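Local coordinates for RNA-binding protein RMD9, mitochondrial (Saccharomyces cerevisiae S288C, PDB 7A9X) that binds a twelve-nucleotide motif in the 3'-untranslated regions of yeast mitochondrial mRNAs and takes part in their processing or stability, at residues N234-S239 against L265-Q270; V254-E259 against G292-L297. One frame throughout, in Å; residues are numbered along the deposited sequence.

Contact 1: N234-S239 against L265-Q270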
ATOM      1  N   ASN A 234     -27.094 -15.509  18.398  1.00 98.11           N
ATOM      2  CA  ASN A 234     -27.861 -16.330  19.329  1.00 99.47           C
ATOM      3  C   ASN A 234     -27.635 -17.817  19.087  1.00101.71           C
ATOM      4  O   ASN A 234     -27.621 -18.606  20.039  1.00102.83           O
ATOM      5  CB  ASN A 234     -29.354 -16.003  19.222  1.00100.93           C
ATOM      6  CG  ASN A 234     -29.657 -14.543  19.482  1.00104.49           C
ATOM      7  OD1 ASN A 234     -28.864 -13.831  20.098  1.00108.14           O
ATOM      8  ND2 ASN A 234     -30.813 -14.086  19.011  1.00103.09           N
ATOM      9  N   GLN A 235     -27.454 -18.220  17.827  1.00101.90           N
ATOM     10  CA  GLN A 235     -27.244 -19.633  17.531  1.00106.91           C
ATOM     11  C   GLN A 235     -25.841 -20.077  17.922  1.00109.96           C
ATOM     12  O   GLN A 235     -25.653 -21.194  18.416  1.00113.49           O
ATOM     13  CB  GLN A 235     -27.491 -19.900  16.047  1.00110.36           C
ATOM     14  CG  GLN A 235     -28.834 -19.417  15.540  1.00123.70           C
ATOM     15  CD  GLN A 235     -28.964 -19.532  14.033  1.00133.56           C
ATOM     16  OE1 GLN A 235     -28.113 -20.125  13.369  1.00136.77           O
ATOM     17  NE2 GLN A 235     -30.029 -18.959  13.484  1.00137.85           N
ATOM     18  N   ILE A 236     -24.848 -19.212  17.722  1.00109.70           N
ATOM     19  CA  ILE A 236     -23.454 -19.621  17.863  1.00105.29           C
ATOM     20  C   ILE A 236     -23.036 -19.661  19.329  1.00 99.77           C
ATOM     21  O   ILE A 236     -22.288 -20.554  19.745  1.00101.59           O
ATOM     22  CB  ILE A 236     -22.555 -18.689  17.030  1.00105.60           C
ATOM     23  CG1 ILE A 236     -22.797 -18.919  15.536  1.00107.93           C
ATOM     24  CG2 ILE A 236     -21.087 -18.881  17.378  1.00102.69           C
ATOM     25  CD1 ILE A 236     -22.816 -20.380  15.137  1.00111.27           C
ATOM     26  N   ILE A 237     -23.519 -18.712  20.135  1.00 97.24           N
ATOM     27  CA  ILE A 237     -23.066 -18.594  21.521  1.00101.10           C
ATOM     28  C   ILE A 237     -23.338 -19.877  22.297  1.00101.39           C
ATOM     29  O   ILE A 237     -22.498 -20.338  23.080  1.00101.80           O
ATOM     30  CB  ILE A 237     -23.723 -17.373  22.193  1.00109.09           C
ATOM     31  CG1 ILE A 237     -22.962 -16.102  21.825  1.00109.29           C
ATOM     32  CG2 ILE A 237     -23.770 -17.537  23.704  1.00118.65           C
ATOM     33  CD1 ILE A 237     -21.528 -16.096  22.304  1.00110.08           C
ATOM     34  N   GLN A 238     -24.504 -20.484  22.087  1.00102.01           N
ATOM     35  CA  GLN A 238     -24.914 -21.656  22.849  1.00109.73           C
ATOM     36  C   GLN A 238     -24.803 -22.954  22.060  1.00108.40           C
ATOM     37  O   GLN A 238     -25.316 -23.983  22.509  1.00111.69           O
ATOM     38  CB  GLN A 238     -26.345 -21.471  23.353  1.00119.71           C
ATOM     39  CG  GLN A 238     -26.518 -20.278  24.278  1.00127.46           C
ATOM     40  CD  GLN A 238     -27.975 -19.969  24.558  1.00133.08           C
ATOM     41  OE1 GLN A 238     -28.825 -20.076  23.674  1.00137.87           O
ATOM     42  NE2 GLN A 238     -28.273 -19.587  25.795  1.00130.01           N
ATOM     43  N   SER A 239     -24.141 -22.937  20.905  1.00101.14           N
ATOM     44  CA  SER A 239     -24.066 -24.118  20.057  1.00 98.69           C
ATOM     45  C   SER A 239     -22.945 -25.040  20.517  1.00101.57           C
ATOM     46  O   SER A 239     -21.819 -24.595  20.758  1.00105.84           O
ATOM     47  CB  SER A 239     -23.843 -23.715  18.600  1.00 94.27           C
ATOM     48  OG  SER A 239     -23.750 -24.854  17.762  1.00 92.85           O
ATOM     49  N   LEU A 265     -16.433  -9.383  21.949  1.00 85.64           N
ATOM     50  CA  LEU A 265     -15.488 -10.009  22.868  1.00 81.83           C
ATOM     51  C   LEU A 265     -15.954 -11.392  23.306  1.00 82.82           C
ATOM     52  O   LEU A 265     -15.123 -12.268  23.572  1.00 83.91           O
ATOM     53  CB  LEU A 265     -15.273  -9.117  24.088  1.00 83.19           C
ATOM     54  CG  LEU A 265     -14.613  -7.766  23.824  1.00 80.14           C
ATOM     55  CD1 LEU A 265     -14.781  -6.861  25.027  1.00 79.14           C
ATOM     56  CD2 LEU A 265     -13.140  -7.940  23.492  1.00 74.89           C
ATOM     57  N   SER A 266     -17.267 -11.605  23.392  1.00 84.57           N
ATOM     58  CA  SER A 266     -17.780 -12.916  23.780  1.00 88.80           C
ATOM     59  C   SER A 266     -17.474 -13.960  22.713  1.00 89.21           C
ATOM     60  O   SER A 266     -17.005 -15.062  23.025  1.00 91.15           O
ATOM     61  CB  SER A 266     -19.282 -12.835  24.042  1.00 92.69           C
ATOM     62  OG  SER A 266     -19.811 -14.098  24.401  1.00101.61           O
ATOM     63  N   LEU A 267     -17.737 -13.632  21.445  1.00 84.93           N
ATOM     64  CA  LEU A 267     -17.383 -14.541  20.361  1.00 82.90           C
ATOM     65  C   LEU A 267     -15.874 -14.711  20.247  1.00 79.59           C
ATOM     66  O   LEU A 267     -15.399 -15.792  19.879  1.00 78.40           O
ATOM     67  CB  LEU A 267     -17.961 -14.033  19.039  1.00 84.82           C
ATOM     68  CG  LEU A 267     -19.484 -13.906  18.945  1.00 84.99           C
ATOM     69  CD1 LEU A 267     -19.860 -12.963  17.816  1.00 78.68           C
ATOM     70  CD2 LEU A 267     -20.128 -15.268  18.743  1.00 78.90           C
ATOM     71  N   PHE A 268     -15.109 -13.660  20.557  1.00 76.05           N
ATOM     72  CA  PHE A 268     -13.654 -13.752  20.489  1.00 77.91           C
ATOM     73  C   PHE A 268     -13.120 -14.759  21.498  1.00 77.70           C
ATOM     74  O   PHE A 268     -12.185 -15.511  21.198  1.00 77.12           O
ATOM     75  CB  PHE A 268     -13.034 -12.373  20.713  1.00 79.98           C
ATOM     76  CG  PHE A 268     -11.537 -12.354  20.601  1.00 80.20           C
ATOM     77  CD1 PHE A 268     -10.921 -12.416  19.362  1.00 75.33           C
ATOM     78  CD2 PHE A 268     -10.745 -12.264  21.732  1.00 80.40           C
ATOM     79  CE1 PHE A 268      -9.541 -12.395  19.256  1.00 73.40           C
ATOM     80  CE2 PHE A 268      -9.367 -12.243  21.633  1.00 79.09           C
ATOM     81  CZ  PHE A 268      -8.763 -12.308  20.394  1.00 78.46           C
ATOM     82  N   GLY A 269     -13.707 -14.795  22.696  1.00 80.57           N
ATOM     83  CA  GLY A 269     -13.291 -15.774  23.685  1.00 77.91           C
ATOM     84  C   GLY A 269     -13.566 -17.201  23.250  1.00 83.60           C
ATOM     85  O   GLY A 269     -12.739 -18.092  23.460  1.00 83.11           O
ATOM     86  N   GLN A 270     -14.731 -17.439  22.637  1.00 83.60           N
ATOM     87  CA  GLN A 270     -15.039 -18.778  22.143  1.00 88.54           C
ATOM     88  C   GLN A 270     -14.120 -19.164  20.990  1.00 84.82           C
ATOM     89  O   GLN A 270     -13.711 -20.325  20.877  1.00 86.16           O
ATOM     90  CB  GLN A 270     -16.501 -18.861  21.704  1.00 93.82           C
ATOM     91  CG  GLN A 270     -17.515 -18.743  22.826  1.00100.83           C
ATOM     92  CD  GLN A 270     -18.930 -18.977  22.337  1.00106.12           C
ATOM     93  OE1 GLN A 270     -19.157 -19.190  21.146  1.00108.12           O
ATOM     94  NE2 GLN A 270     -19.890 -18.939  23.254  1.00108.12           N
TER
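Ile236 and Ile237, toward the C-terminal part of helix 227-237, meet Ser266, Leu267 and Gln270 of helix 261-270, joining neighbouring pentatricopeptide (PPR) repeats, the helical-hairpin units of this solenoid. The apolar part centres on one methyl of Leu267. CD2 lies 3.9 Å from Ile237 CD1 and 4.0 Å from Ile236 CG2, and so serves both isoleucines; the Ile236 and Leu267 side chains cross at about a right angle. In Ile236, CG2 is anti to the backbone N (CG1 takes chi1 -69°), and it is this branch that touches the leucine. A leucine suits this place because its forked end puts CD2 against both isoleucines, while CD1 is left for helix 245-257. Ile236 also packs on Tyr248, and Leu267 on Leu251 and Ile252, of that helix.

The polar part belongs to Gln270, whose chain runs extended beyond CG and carries the amide to the backbone of Ile237. NE2 donates to Ile237 O at 3.0 Å, approaching in the carbonyl plane on a lone pair, although the oxygen sits 21° out of the glutamine's amide plane. The N-H...O angle is 147°, a somewhat bent bond. Glutamine fits because its other amide atom, OE1, is hydrogen-bonded to the hydroxyl of Tyr248, so two partners fix the turn of the flat group. An alanine here would probably leave Ile237 O and the Tyr248 hydroxyl without these mates and open a gap beside Ile237.

Mixed contacts complete the join: Ile237 CD1 rests 3.4 Å from Gln270 NE2, and the same methyl lies 3.4 Å from Ser266 OG.

Contact 2: V254-E259 against G292-L297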
ATOM      1  N   VAL A 254     -18.010  -7.571  12.345  1.00 77.95           N
ATOM      2  CA  VAL A 254     -19.257  -6.820  12.222  1.00 77.91           C
ATOM      3  C   VAL A 254     -19.585  -6.123  13.536  1.00 81.37           C
ATOM      4  O   VAL A 254     -19.885  -4.924  13.568  1.00 90.16           O
ATOM      5  CB  VAL A 254     -20.401  -7.751  11.777  1.00 77.78           C
ATOM      6  CG1 VAL A 254     -21.742  -7.037  11.882  1.00 75.27           C
ATOM      7  CG2 VAL A 254     -20.170  -8.242  10.359  1.00 70.99           C
ATOM      8  N   PHE A 255     -19.515  -6.866  14.643  1.00 77.79           N
ATOM      9  CA  PHE A 255     -19.860  -6.312  15.946  1.00 82.59           C
ATOM     10  C   PHE A 255     -18.860  -5.264  16.416  1.00 86.80           C
ATOM     11  O   PHE A 255     -19.226  -4.385  17.205  1.00 90.57           O
ATOM     12  CB  PHE A 255     -19.979  -7.443  16.968  1.00 77.06           C
ATOM     13  CG  PHE A 255     -21.231  -8.258  16.818  1.00 88.87           C
ATOM     14  CD1 PHE A 255     -22.444  -7.635  16.572  1.00 93.28           C
ATOM     15  CD2 PHE A 255     -21.199  -9.640  16.911  1.00 85.79           C
ATOM     16  CE1 PHE A 255     -23.603  -8.370  16.430  1.00 86.58           C
ATOM     17  CE2 PHE A 255     -22.357 -10.384  16.769  1.00 85.13           C
ATOM     18  CZ  PHE A 255     -23.560  -9.747  16.528  1.00 84.37           C
ATOM     19  N   ILE A 256     -17.610  -5.336  15.955  1.00 83.00           N
ATOM     20  CA  ILE A 256     -16.644  -4.283  16.254  1.00 81.69           C
ATOM     21  C   ILE A 256     -17.039  -2.993  15.547  1.00 84.64           C
ATOM     22  O   ILE A 256     -17.060  -1.913  16.153  1.00 81.18           O
ATOM     23  CB  ILE A 256     -15.225  -4.731  15.860  1.00 79.12           C
ATOM     24  CG1 ILE A 256     -14.718  -5.810  16.819  1.00 79.51           C
ATOM     25  CG2 ILE A 256     -14.275  -3.545  15.836  1.00 76.01           C
ATOM     26  CD1 ILE A 256     -13.336  -6.332  16.472  1.00 77.60           C
ATOM     27  N   LYS A 257     -17.356  -3.085  14.252  1.00 84.05           N
ATOM     28  CA  LYS A 257     -17.850  -1.924  13.521  1.00 84.63           C
ATOM     29  C   LYS A 257     -19.151  -1.404  14.121  1.00 89.08           C
ATOM     30  O   LYS A 257     -19.349  -0.190  14.231  1.00 86.78           O
ATOM     31  CB  LYS A 257     -18.049  -2.275  12.046  1.00 82.62           C
ATOM     32  CG  LYS A 257     -16.767  -2.362  11.236  1.00 88.20           C
ATOM     33  CD  LYS A 257     -16.176  -0.984  10.988  1.00 95.39           C
ATOM     34  CE  LYS A 257     -14.964  -1.065  10.076  1.00 95.76           C
ATOM     35  NZ  LYS A 257     -14.433   0.286   9.751  1.00102.61           N
ATOM     36  N   ALA A 258     -20.051  -2.308  14.515  1.00 83.29           N
ATOM     37  CA  ALA A 258     -21.302  -1.885  15.130  1.00 86.53           C
ATOM     38  C   ALA A 258     -21.123  -1.423  16.568  1.00 91.96           C
ATOM     39  O   ALA A 258     -22.095  -0.968  17.178  1.00 95.53           O
ATOM     40  CB  ALA A 258     -22.326  -3.020  15.073  1.00 85.98           C
ATOM     41  N   GLU A 259     -19.912  -1.533  17.114  1.00 90.44           N
ATOM     42  CA  GLU A 259     -19.580  -1.123  18.476  1.00 91.19           C
ATOM     43  C   GLU A 259     -20.357  -1.907  19.528  1.00 91.73           C
ATOM     44  O   GLU A 259     -20.463  -1.468  20.679  1.00 93.03           O
ATOM     45  CB  GLU A 259     -19.785   0.383  18.674  1.00 95.13           C
ATOM     46  CG  GLU A 259     -19.039   1.229  17.654  1.00 98.99           C
ATOM     47  CD  GLU A 259     -18.880   2.670  18.093  1.00111.16           C
ATOM     48  OE1 GLU A 259     -18.158   2.914  19.083  1.00115.89           O
ATOM     49  OE2 GLU A 259     -19.476   3.557  17.446  1.00116.36           O
ATOM     50  N   GLY A 292      -7.542  -1.645  14.986  1.00 69.02           N
ATOM     51  CA  GLY A 292      -7.697  -0.688  13.909  1.00 64.70           C
ATOM     52  C   GLY A 292      -9.124  -0.322  13.553  1.00 68.27           C
ATOM     53  O   GLY A 292      -9.346   0.650  12.824  1.00 72.66           O
ATOM     54  N   ASP A 293     -10.105  -1.076  14.055  1.00 69.11           N
ATOM     55  CA  ASP A 293     -11.497  -0.842  13.697  1.00 72.24           C
ATOM     56  C   ASP A 293     -12.391  -0.425  14.855  1.00 83.76           C
ATOM     57  O   ASP A 293     -13.494   0.075  14.603  1.00 87.88           O
ATOM     58  CB  ASP A 293     -12.103  -2.091  13.040  1.00 73.84           C
ATOM     59  CG  ASP A 293     -11.456  -2.418  11.716  1.00 79.17           C
ATOM     60  OD1 ASP A 293     -11.073  -1.470  10.997  1.00 82.16           O
ATOM     61  OD2 ASP A 293     -11.322  -3.617  11.396  1.00 80.95           O
ATOM     62  N   SER A 294     -11.966  -0.615  16.101  1.00 86.66           N
ATOM     63  CA  SER A 294     -12.794  -0.234  17.238  1.00 85.51           C
ATOM     64  C   SER A 294     -12.786   1.281  17.397  1.00 84.62           C
ATOM     65  O   SER A 294     -11.723   1.891  17.564  1.00 79.66           O
ATOM     66  CB  SER A 294     -12.302  -0.908  18.518  1.00 83.33           C
ATOM     67  OG  SER A 294     -12.350  -2.321  18.403  1.00 91.86           O
ATOM     68  N   LYS A 295     -13.974   1.888  17.334  1.00 83.21           N
ATOM     69  CA  LYS A 295     -14.084   3.314  17.602  1.00 81.30           C
ATOM     70  C   LYS A 295     -13.836   3.633  19.069  1.00 76.94           C
ATOM     71  O   LYS A 295     -13.486   4.774  19.389  1.00 79.57           O
ATOM     72  CB  LYS A 295     -15.458   3.833  17.166  1.00 84.63           C
ATOM     73  CG  LYS A 295     -15.401   4.820  16.012  1.00 85.34           C
ATOM     74  CD  LYS A 295     -14.596   4.261  14.850  1.00 83.86           C
ATOM     75  CE  LYS A 295     -14.474   5.274  13.725  1.00 86.31           C
ATOM     76  NZ  LYS A 295     -13.759   4.708  12.546  1.00 88.11           N
ATOM     77  N   ASN A 296     -14.012   2.663  19.965  1.00 76.93           N
ATOM     78  CA  ASN A 296     -13.654   2.840  21.370  1.00 80.20           C
ATOM     79  C   ASN A 296     -12.142   2.708  21.490  1.00 80.28           C
ATOM     80  O   ASN A 296     -11.593   1.603  21.451  1.00 81.16           O
ATOM     81  CB  ASN A 296     -14.374   1.829  22.251  1.00 87.02           C
ATOM     82  CG  ASN A 296     -13.917   1.898  23.697  1.00 96.63           C
ATOM     83  OD1 ASN A 296     -13.658   0.878  24.328  1.00 91.51           O
ATOM     84  ND2 ASN A 296     -13.808   3.112  24.226  1.00112.08           N
ATOM     85  N   LEU A 297     -11.463   3.847  21.626  1.00 84.22           N
ATOM     86  CA  LEU A 297     -10.006   3.860  21.616  1.00 81.03           C
ATOM     87  C   LEU A 297      -9.418   3.168  22.839  1.00 81.49           C
ATOM     88  O   LEU A 297      -8.281   2.683  22.785  1.00 90.51           O
ATOM     89  CB  LEU A 297      -9.507   5.300  21.527  1.00 82.31           C
ATOM     90  CG  LEU A 297      -9.863   6.015  20.224  1.00 85.85           C
ATOM     91  CD1 LEU A 297      -9.456   7.478  20.278  1.00 86.65           C
ATOM     92  CD2 LEU A 297      -9.201   5.317  19.048  1.00 81.77           C
TER
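Ile256, in the last turn of helix 245-257, sets its CG2 methyl against the loop 292-297, which links the two helices of the next PPR repeat in the solenoid. The methyl lies 3.4 Å from Ser294 OG and 3.8 Å from Asp293 CB. A beta-branched residue suits this place: with CG2 anti to the backbone N, one methyl faces the loop, while the side chain also packs on Ser289 and Phe290 of helix 281-292.

Two charged residues of 254-259, Lys257 and Glu259, make further contacts nearer the solvent. The Lys257 chain bends at chi2 (-73°), which sets CD, and runs on extended; NZ ends 4.0 Å from Asp293 OD1, a long salt bridge. Beyond the helix, Glu259 lays its carboxylate beside the aliphatic start of Lys295, Glu259 OE1 being 3.4 Å from Lys295 CB.

Farther out, several of the polar groups are held by second-shell partners. Ser294 OG bonds to Phe290 O, which turns the small hydroxyl back to the preceding helix, and Asp293 OD2 is held by Ser289 OG. Glu259 ends its helix in a Schellman motif with phi 62°, its N bonded to Ile256 O at 3.0 Å. Tyr261 OH joins the two sides, hydrogen-bonded to both Glu259 OE1 and Asn296 N. Asn296 is the N-cap of helix 297-308, a natural post for a short amide side chain: its OD1 accepts from Leu299 N.

In the fold
Contacts 1 and 2 are centred about 17 Å apart on the same side of the chain's centre, and their segments alternate along the sequence: 234-239, 254-259, 265-270, then 292-297. By the inferred repeat boundaries, contact 1 joins PPR2 to PPR3 and contact 2 joins PPR3 to PPR4, so PPR3 has one segment in each. Its helix 245-257 and helix 261-270 follow one another, and they also touch between the contacts, where Leu267 CD1 packs 3.7 Å from Phe255 CD2. Packing of successive repeats in this way is what builds a PPR solenoid. Nearest atoms lie about 12 and 11 Å from the bound RNA, so neither contact touches it; both are packing between repeats.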